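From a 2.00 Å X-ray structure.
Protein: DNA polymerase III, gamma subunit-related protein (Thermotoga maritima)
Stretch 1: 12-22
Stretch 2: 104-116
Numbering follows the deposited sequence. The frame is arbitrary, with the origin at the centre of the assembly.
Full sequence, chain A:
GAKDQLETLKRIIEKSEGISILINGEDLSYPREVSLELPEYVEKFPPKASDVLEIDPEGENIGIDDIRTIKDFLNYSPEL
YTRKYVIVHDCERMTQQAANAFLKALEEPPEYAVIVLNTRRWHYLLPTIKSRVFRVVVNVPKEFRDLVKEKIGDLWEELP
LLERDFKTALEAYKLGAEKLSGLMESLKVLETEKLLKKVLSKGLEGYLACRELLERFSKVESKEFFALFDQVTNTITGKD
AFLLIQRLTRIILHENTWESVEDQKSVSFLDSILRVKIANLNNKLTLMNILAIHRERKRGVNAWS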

ATOM      1  N   ILE A  12      -1.823  16.947 -20.919  1.00 40.16           N
ATOM      2  CA  ILE A  12      -0.594  16.341 -21.448  1.00 40.66           C
ATOM      3  C   ILE A  12      -0.979  15.119 -22.280  1.00 42.50           C
ATOM      4  O   ILE A  12      -0.451  14.928 -23.380  1.00 41.72           O
ATOM      5  CB  ILE A  12       0.374  15.948 -20.295  1.00 41.97           C
ATOM      6  CG1 ILE A  12       0.944  17.221 -19.647  1.00 41.13           C
ATOM      7  CG2 ILE A  12       1.538  15.085 -20.813  1.00 36.85           C
ATOM      8  CD1 ILE A  12       1.734  17.004 -18.368  1.00 43.14           C
ATOM      9  N   ILE A  13      -1.890  14.306 -21.732  1.00 43.25           N
ATOM     10  CA  ILE A  13      -2.407  13.111 -22.394  1.00 42.55           C
ATOM     11  C   ILE A  13      -3.173  13.417 -23.675  1.00 43.25           C
ATOM     12  O   ILE A  13      -2.977  12.729 -24.680  1.00 44.14           O
ATOM     13  CB  ILE A  13      -3.311  12.262 -21.444  1.00 42.40           C
ATOM     14  CG1 ILE A  13      -2.447  11.549 -20.409  1.00 38.10           C
ATOM     15  CG2 ILE A  13      -4.108  11.163 -22.230  1.00 41.07           C
ATOM     16  CD1 ILE A  13      -3.215  10.884 -19.294  1.00 34.02           C
ATOM     17  N   GLU A  14      -4.070  14.392 -23.634  1.00 44.14           N
ATOM     18  CA  GLU A  14      -4.865  14.748 -24.825  1.00 46.10           C
ATOM     19  C   GLU A  14      -4.056  15.301 -26.019  1.00 47.86           C
ATOM     20  O   GLU A  14      -4.542  15.225 -27.145  1.00 49.19           O
ATOM     21  CB  GLU A  14      -6.071  15.619 -24.457  1.00 47.47           C
ATOM     22  CG  GLU A  14      -7.132  14.803 -23.692  1.00 45.68           C
ATOM     23  CD  GLU A  14      -8.320  15.607 -23.179  1.00 53.37           C
ATOM     24  OE1 GLU A  14      -8.204  16.836 -22.984  1.00 51.94           O
ATOM     25  OE2 GLU A  14      -9.379  14.983 -22.932  1.00 57.29           O
ATOM     26  N   LYS A  15      -2.848  15.828 -25.776  1.00 48.39           N
ATOM     27  CA  LYS A  15      -1.959  16.308 -26.841  1.00 49.24           C
ATOM     28  C   LYS A  15      -0.733  15.376 -26.984  1.00 49.28           C
ATOM     29  O   LYS A  15       0.376  15.836 -27.276  1.00 49.41           O
ATOM     30  CB  LYS A  15      -1.568  17.785 -26.649  1.00 51.42           C
ATOM     31  CG  LYS A  15      -2.797  18.703 -26.524  1.00 52.85           C
ATOM     32  CD  LYS A  15      -2.530  20.186 -26.707  1.00 55.00           C
ATOM     33  CE  LYS A  15      -2.313  20.563 -28.181  1.00 55.61           C
ATOM     34  NZ  LYS A  15      -2.163  22.033 -28.370  1.00 54.21           N
ATOM     35  N   SER A  16      -0.967  14.067 -26.772  1.00 48.04           N
ATOM     36  CA  SER A  16       0.025  13.001 -26.903  1.00 47.97           C
ATOM     37  C   SER A  16      -0.521  11.942 -27.853  1.00 45.35           C
ATOM     38  O   SER A  16      -1.714  11.656 -27.856  1.00 44.93           O
ATOM     39  CB  SER A  16       0.364  12.332 -25.563  1.00 47.63           C
ATOM     40  OG  SER A  16       1.125  13.197 -24.744  1.00 52.39           O
ATOM     41  N   GLU A  17       0.374  11.361 -28.641  1.00 43.75           N
ATOM     42  CA  GLU A  17       0.038  10.315 -29.602  1.00 41.97           C
ATOM     43  C   GLU A  17       0.765   9.071 -29.125  1.00 42.16           C
ATOM     44  O   GLU A  17       1.620   8.497 -29.797  1.00 42.22           O
ATOM     45  CB  GLU A  17       0.338  10.746 -31.040  1.00 42.13           C
ATOM     46  CG  GLU A  17       1.681  11.414 -31.287  1.00 42.12           C
ATOM     47  CD  GLU A  17       1.796  11.959 -32.677  1.00 28.17           C
ATOM     48  OE1 GLU A  17       1.167  11.400 -33.591  1.00 28.09           O
ATOM     49  OE2 GLU A  17       2.531  12.948 -32.847  1.00 35.04           O
ATOM     50  N   GLY A  18       0.376   8.682 -27.917  1.00 41.20           N
ATOM     51  CA  GLY A  18       0.938   7.548 -27.215  1.00 40.53           C
ATOM     52  C   GLY A  18       1.769   8.174 -26.126  1.00 39.35           C
ATOM     53  O   GLY A  18       2.498   9.125 -26.390  1.00 37.06           O
ATOM     54  N   ILE A  19       1.651   7.679 -24.897  1.00 37.13           N
ATOM     55  CA  ILE A  19       2.448   8.231 -23.806  1.00 36.12           C
ATOM     56  C   ILE A  19       2.619   7.245 -22.671  1.00 37.47           C
ATOM     57  O   ILE A  19       1.697   6.503 -22.344  1.00 35.24           O
ATOM     58  CB  ILE A  19       1.863   9.563 -23.260  1.00 37.50           C
ATOM     59  CG1 ILE A  19       2.879  10.266 -22.329  1.00 37.76           C
ATOM     60  CG2 ILE A  19       0.483   9.364 -22.575  1.00 36.34           C
ATOM     61  CD1 ILE A  19       2.457  11.586 -21.862  1.00 41.83           C
ATOM     62  N   SER A  20       3.827   7.249 -22.109  1.00 37.28           N
ATOM     63  CA  SER A  20       4.204   6.448 -20.972  1.00 39.27           C
ATOM     64  C   SER A  20       4.439   7.458 -19.861  1.00 38.39           C
ATOM     65  O   SER A  20       5.219   8.394 -20.026  1.00 33.66           O
ATOM     66  CB  SER A  20       5.437   5.614 -21.279  1.00 41.00           C
ATOM     67  OG  SER A  20       5.094   4.623 -22.235  1.00 42.67           O
ATOM     68  N   ILE A  21       3.729   7.288 -18.752  1.00 38.02           N
ATOM     69  CA  ILE A  21       3.818   8.195 -17.610  1.00 39.17           C
ATOM     70  C   ILE A  21       4.163   7.389 -16.379  1.00 39.17           C
ATOM     71  O   ILE A  21       3.779   6.217 -16.255  1.00 40.89           O
ATOM     72  CB  ILE A  21       2.442   8.909 -17.371  1.00 41.19           C
ATOM     73  CG1 ILE A  21       2.013   9.693 -18.617  1.00 46.60           C
ATOM     74  CG2 ILE A  21       2.512   9.836 -16.140  1.00 36.86           C
ATOM     75  CD1 ILE A  21       0.591  10.272 -18.546  1.00 50.45           C
ATOM     76  N   LEU A  22       4.927   7.997 -15.490  1.00 37.27           N
ATOM     77  CA  LEU A  22       5.287   7.376 -14.244  1.00 38.00           C
ATOM     78  C   LEU A  22       4.773   8.316 -13.196  1.00 37.25           C
ATOM     79  O   LEU A  22       5.196   9.492 -13.156  1.00 38.98           O
ATOM     80  CB  LEU A  22       6.794   7.191 -14.071  1.00 41.72           C
ATOM     81  CG  LEU A  22       7.168   6.491 -12.743  1.00 45.05           C
ATOM     82  CD1 LEU A  22       6.892   5.012 -12.786  1.00 44.53           C
ATOM     83  CD2 LEU A  22       8.572   6.703 -12.478  1.00 53.42           C
ATOM     84  N   LYS A 104      10.215  -1.081 -26.334  1.00 34.92           N
ATOM     85  CA  LYS A 104       9.560  -0.672 -27.599  1.00 35.54           C
ATOM     86  C   LYS A 104       8.160  -0.094 -27.360  1.00 35.92           C
ATOM     87  O   LYS A 104       7.829   0.984 -27.874  1.00 36.12           O
ATOM     88  CB  LYS A 104       9.495  -1.833 -28.606  1.00 36.15           C
ATOM     89  N   ALA A 105       7.348  -0.800 -26.575  1.00 36.09           N
ATOM     90  CA  ALA A 105       6.000  -0.321 -26.240  1.00 36.28           C
ATOM     91  C   ALA A 105       6.063   0.947 -25.379  1.00 34.46           C
ATOM     92  O   ALA A 105       5.228   1.818 -25.540  1.00 34.55           O
ATOM     93  CB  ALA A 105       5.189  -1.401 -25.531  1.00 37.30           C
ATOM     94  N   LEU A 106       7.038   1.050 -24.474  1.00 34.68           N
ATOM     95  CA  LEU A 106       7.180   2.254 -23.640  1.00 36.03           C
ATOM     96  C   LEU A 106       7.633   3.471 -24.432  1.00 37.50           C
ATOM     97  O   LEU A 106       7.056   4.546 -24.250  1.00 38.20           O
ATOM     98  CB  LEU A 106       8.120   2.060 -22.439  1.00 36.69           C
ATOM     99  CG  LEU A 106       7.676   1.288 -21.191  1.00 39.02           C
ATOM    100  CD1 LEU A 106       8.867   1.106 -20.261  1.00 41.08           C
ATOM    101  CD2 LEU A 106       6.515   1.974 -20.455  1.00 35.45           C
ATOM    102  N   GLU A 107       8.647   3.311 -25.295  1.00 37.50           N
ATOM    103  CA  GLU A 107       9.157   4.442 -26.092  1.00 38.12           C
ATOM    104  C   GLU A 107       8.186   4.889 -27.168  1.00 37.51           C
ATOM    105  O   GLU A 107       8.019   6.090 -27.380  1.00 37.55           O
ATOM    106  CB  GLU A 107      10.538   4.173 -26.718  1.00 39.35           C
ATOM    107  CG  GLU A 107      10.637   3.139 -27.852  1.00 41.40           C
ATOM    108  CD  GLU A 107      12.088   2.846 -28.247  1.00 40.89           C
ATOM    109  OE1 GLU A 107      12.967   3.677 -27.930  1.00 42.21           O
ATOM    110  OE2 GLU A 107      12.348   1.791 -28.879  1.00 38.70           O
ATOM    111  N   GLU A 108       7.546   3.928 -27.830  1.00 36.46           N
ATOM    112  CA  GLU A 108       6.590   4.222 -28.890  1.00 37.51           C
ATOM    113  C   GLU A 108       5.317   3.433 -28.688  1.00 37.23           C
ATOM    114  O   GLU A 108       5.094   2.443 -29.398  1.00 37.90           O
ATOM    115  N   PRO A 109       4.475   3.857 -27.721  1.00 35.94           N
ATOM    116  CA  PRO A 109       3.243   3.119 -27.522  1.00 35.59           C
ATOM    117  C   PRO A 109       2.284   3.440 -28.652  1.00 37.03           C
ATOM    118  O   PRO A 109       2.483   4.448 -29.339  1.00 39.78           O
ATOM    119  CB  PRO A 109       2.699   3.658 -26.186  1.00 34.37           C
ATOM    120  CG  PRO A 109       3.679   4.646 -25.684  1.00 33.45           C
ATOM    121  CD  PRO A 109       4.581   5.007 -26.801  1.00 36.33           C
ATOM    122  N   PRO A 110       1.287   2.572 -28.892  1.00 35.34           N
ATOM    123  CA  PRO A 110       0.325   2.879 -29.935  1.00 35.10           C
ATOM    124  C   PRO A 110      -0.267   4.277 -29.731  1.00 34.92           C
ATOM    125  O   PRO A 110      -0.399   4.714 -28.588  1.00 34.80           O
ATOM    126  CB  PRO A 110      -0.749   1.803 -29.733  1.00 35.12           C
ATOM    127  CG  PRO A 110      -0.005   0.656 -29.149  1.00 32.61           C
ATOM    128  CD  PRO A 110       1.037   1.253 -28.279  1.00 33.86           C
ATOM    129  N   GLU A 111      -0.551   4.986 -30.822  1.00 35.57           N
ATOM    130  CA  GLU A 111      -1.138   6.349 -30.786  1.00 35.57           C
ATOM    131  C   GLU A 111      -2.300   6.502 -29.792  1.00 34.14           C
ATOM    132  O   GLU A 111      -2.414   7.520 -29.118  1.00 33.19           O
ATOM    133  CB  GLU A 111      -1.547   6.868 -32.192  1.00 38.32           C
ATOM    134  CG  GLU A 111      -2.589   6.050 -33.028  1.00 43.70           C
ATOM    135  CD  GLU A 111      -2.066   4.744 -33.669  1.00 45.15           C
ATOM    136  OE1 GLU A 111      -0.853   4.447 -33.577  1.00 44.25           O
ATOM    137  OE2 GLU A 111      -2.883   4.019 -34.280  1.00 49.94           O
ATOM    138  N   TYR A 112      -3.114   5.455 -29.694  1.00 32.04           N
ATOM    139  CA  TYR A 112      -4.269   5.391 -28.803  1.00 31.73           C
ATOM    140  C   TYR A 112      -3.944   4.878 -27.375  1.00 30.04           C
ATOM    141  O   TYR A 112      -4.853   4.744 -26.586  1.00 30.48           O
ATOM    142  CB  TYR A 112      -5.378   4.509 -29.439  1.00 31.57           C
ATOM    143  CG  TYR A 112      -4.922   3.091 -29.784  1.00 33.83           C
ATOM    144  CD1 TYR A 112      -4.769   2.107 -28.794  1.00 38.20           C
ATOM    145  CD2 TYR A 112      -4.650   2.735 -31.106  1.00 36.09           C
ATOM    146  CE1 TYR A 112      -4.335   0.820 -29.117  1.00 36.15           C
ATOM    147  CE2 TYR A 112      -4.229   1.462 -31.432  1.00 34.98           C
ATOM    148  CZ  TYR A 112      -4.074   0.508 -30.436  1.00 37.18           C
ATOM    149  OH  TYR A 112      -3.651  -0.756 -30.781  1.00 35.81           O
ATOM    150  N   ALA A 113      -2.677   4.623 -27.037  1.00 28.79           N
ATOM    151  CA  ALA A 113      -2.300   4.094 -25.722  1.00 27.74           C
ATOM    152  C   ALA A 113      -1.733   5.065 -24.673  1.00 25.56           C
ATOM    153  O   ALA A 113      -1.008   5.996 -24.976  1.00 28.33           O
ATOM    154  CB  ALA A 113      -1.305   2.975 -25.913  1.00 27.67           C
ATOM    155  N   VAL A 114      -2.068   4.811 -23.423  1.00 25.64           N
ATOM    156  CA  VAL A 114      -1.544   5.579 -22.295  1.00 23.35           C
ATOM    157  C   VAL A 114      -1.056   4.521 -21.329  1.00 22.75           C
ATOM    158  O   VAL A 114      -1.847   3.703 -20.893  1.00 21.83           O
ATOM    159  CB  VAL A 114      -2.587   6.447 -21.624  1.00 25.35           C
ATOM    160  CG1 VAL A 114      -1.960   7.196 -20.431  1.00 23.17           C
ATOM    161  CG2 VAL A 114      -3.189   7.418 -22.633  1.00 26.94           C
ATOM    162  N   ILE A 115       0.238   4.501 -21.031  1.00 21.69           N
ATOM    163  CA  ILE A 115       0.781   3.531 -20.089  1.00 23.76           C
ATOM    164  C   ILE A 115       1.037   4.326 -18.827  1.00 24.76           C
ATOM    165  O   ILE A 115       1.740   5.345 -18.875  1.00 27.66           O
ATOM    166  CB  ILE A 115       2.057   2.845 -20.590  1.00 21.83           C
ATOM    167  CG1 ILE A 115       1.784   2.133 -21.931  1.00 28.85           C
ATOM    168  CG2 ILE A 115       2.549   1.869 -19.521  1.00 26.89           C
ATOM    169  CD1 ILE A 115       3.037   1.496 -22.580  1.00 26.75           C
ATOM    170  N   VAL A 116       0.427   3.892 -17.719  1.00 23.04           N
ATOM    171  CA  VAL A 116       0.545   4.573 -16.434  1.00 24.06           C
ATOM    172  C   VAL A 116       1.253   3.658 -15.442  1.00 27.68           C
ATOM    173  O   VAL A 116       0.663   2.768 -14.867  1.00 27.23           O
ATOM    174  CB  VAL A 116      -0.847   4.940 -15.862  1.00 25.76           C
ATOM    175  CG1 VAL A 116      -0.682   5.905 -14.647  1.00 28.18           C
ATOM    176  CG2 VAL A 116      -1.690   5.610 -16.944  1.00 28.38           C
TER
HETATM  177  O   HOH W   1      -2.458   8.220 -26.445  1.00 43.14           O

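What joins the two backbones? Residues 19-22 and 113-116 run side by side as parallel β-strands, their directions only 17° apart, and three hydrogen bonds lace them together. Ile19 N donates to Ala113 O (3.1 Å), Ile115 N to Ile19 O (2.8 Å), and Ile21 N to Ile115 O (2.8 Å). Ile19 and Ile115 thus each use both their N and O atoms, reaching across to two residues of the neighbouring strand, as parallel pairing requires. CA-H...O contacts fill in between: Val114 CA lies 3.4 Å from Ile19 O, and Ser20 CA lies 3.4 Å from Ile115 O.

How do the apolar side chains pack? Ile19, Ile21, Val114 and Val116 project from the same face of the sheet. Val114 is the hub: Val114 CG1 lies 3.9 Å from Ile19 CG2 and 4.4 Å from Ile21 CD1. Ile13 packs against both methyls, with Ile13 CG2 3.9 Å from Val114 CG2 and Ile13 CD1 4.1 Å from Val114 CG1. Ile13 comes from the helix that precedes the strand, and although its CA-to-CB bond points sideways, the end of its side chain comes nearer. Branched aliphatic residues suit this face, since they are at ease in extended backbone and offer methyl groups in several directions. Ile13, Ile21, Val114 and Val116 are all buried.

What does a polar serine do on the other face? Ser20 is buried beside Ile115, and with chi1 in the m rotamer its hydroxyl reaches the end of the helix of the second stretch, where Ser20 OG donates to Leu106 O (2.8 Å). The bond satisfies a hydroxyl that would otherwise sit among carbon atoms, for Leu106 CD2 is 3.5 Å, Pro109 CG 3.7 Å and Ile115 CD1 3.8 Å from Ser20 OG. It also ties the strand to the segment leading into its partner. The small side chain fits this crowded place, and Ser20 has more area covered by the opposing stretch than any other residue here.

Why is there a glycine where the strands begin to pair? A CB on Gly18 would point toward the second stretch and clash with Pro109 O and Pro110 O; its phi/psi of 107/134 also calls for glycine. Gly18 CA lies 3.3 Å from Ala113 O in another CA-H...O contact. A water links Gly18 to Glu111 and Ala113, donating to Glu111 O (2.8 Å) and Ala113 O (3.0 Å) and accepting a weak bond from Gly18 N (3.2 Å). The type I turn from Pro110 to Ala113, with Ala113 N bonded to Pro110 O (2.8 Å), leads the second stretch into its strand.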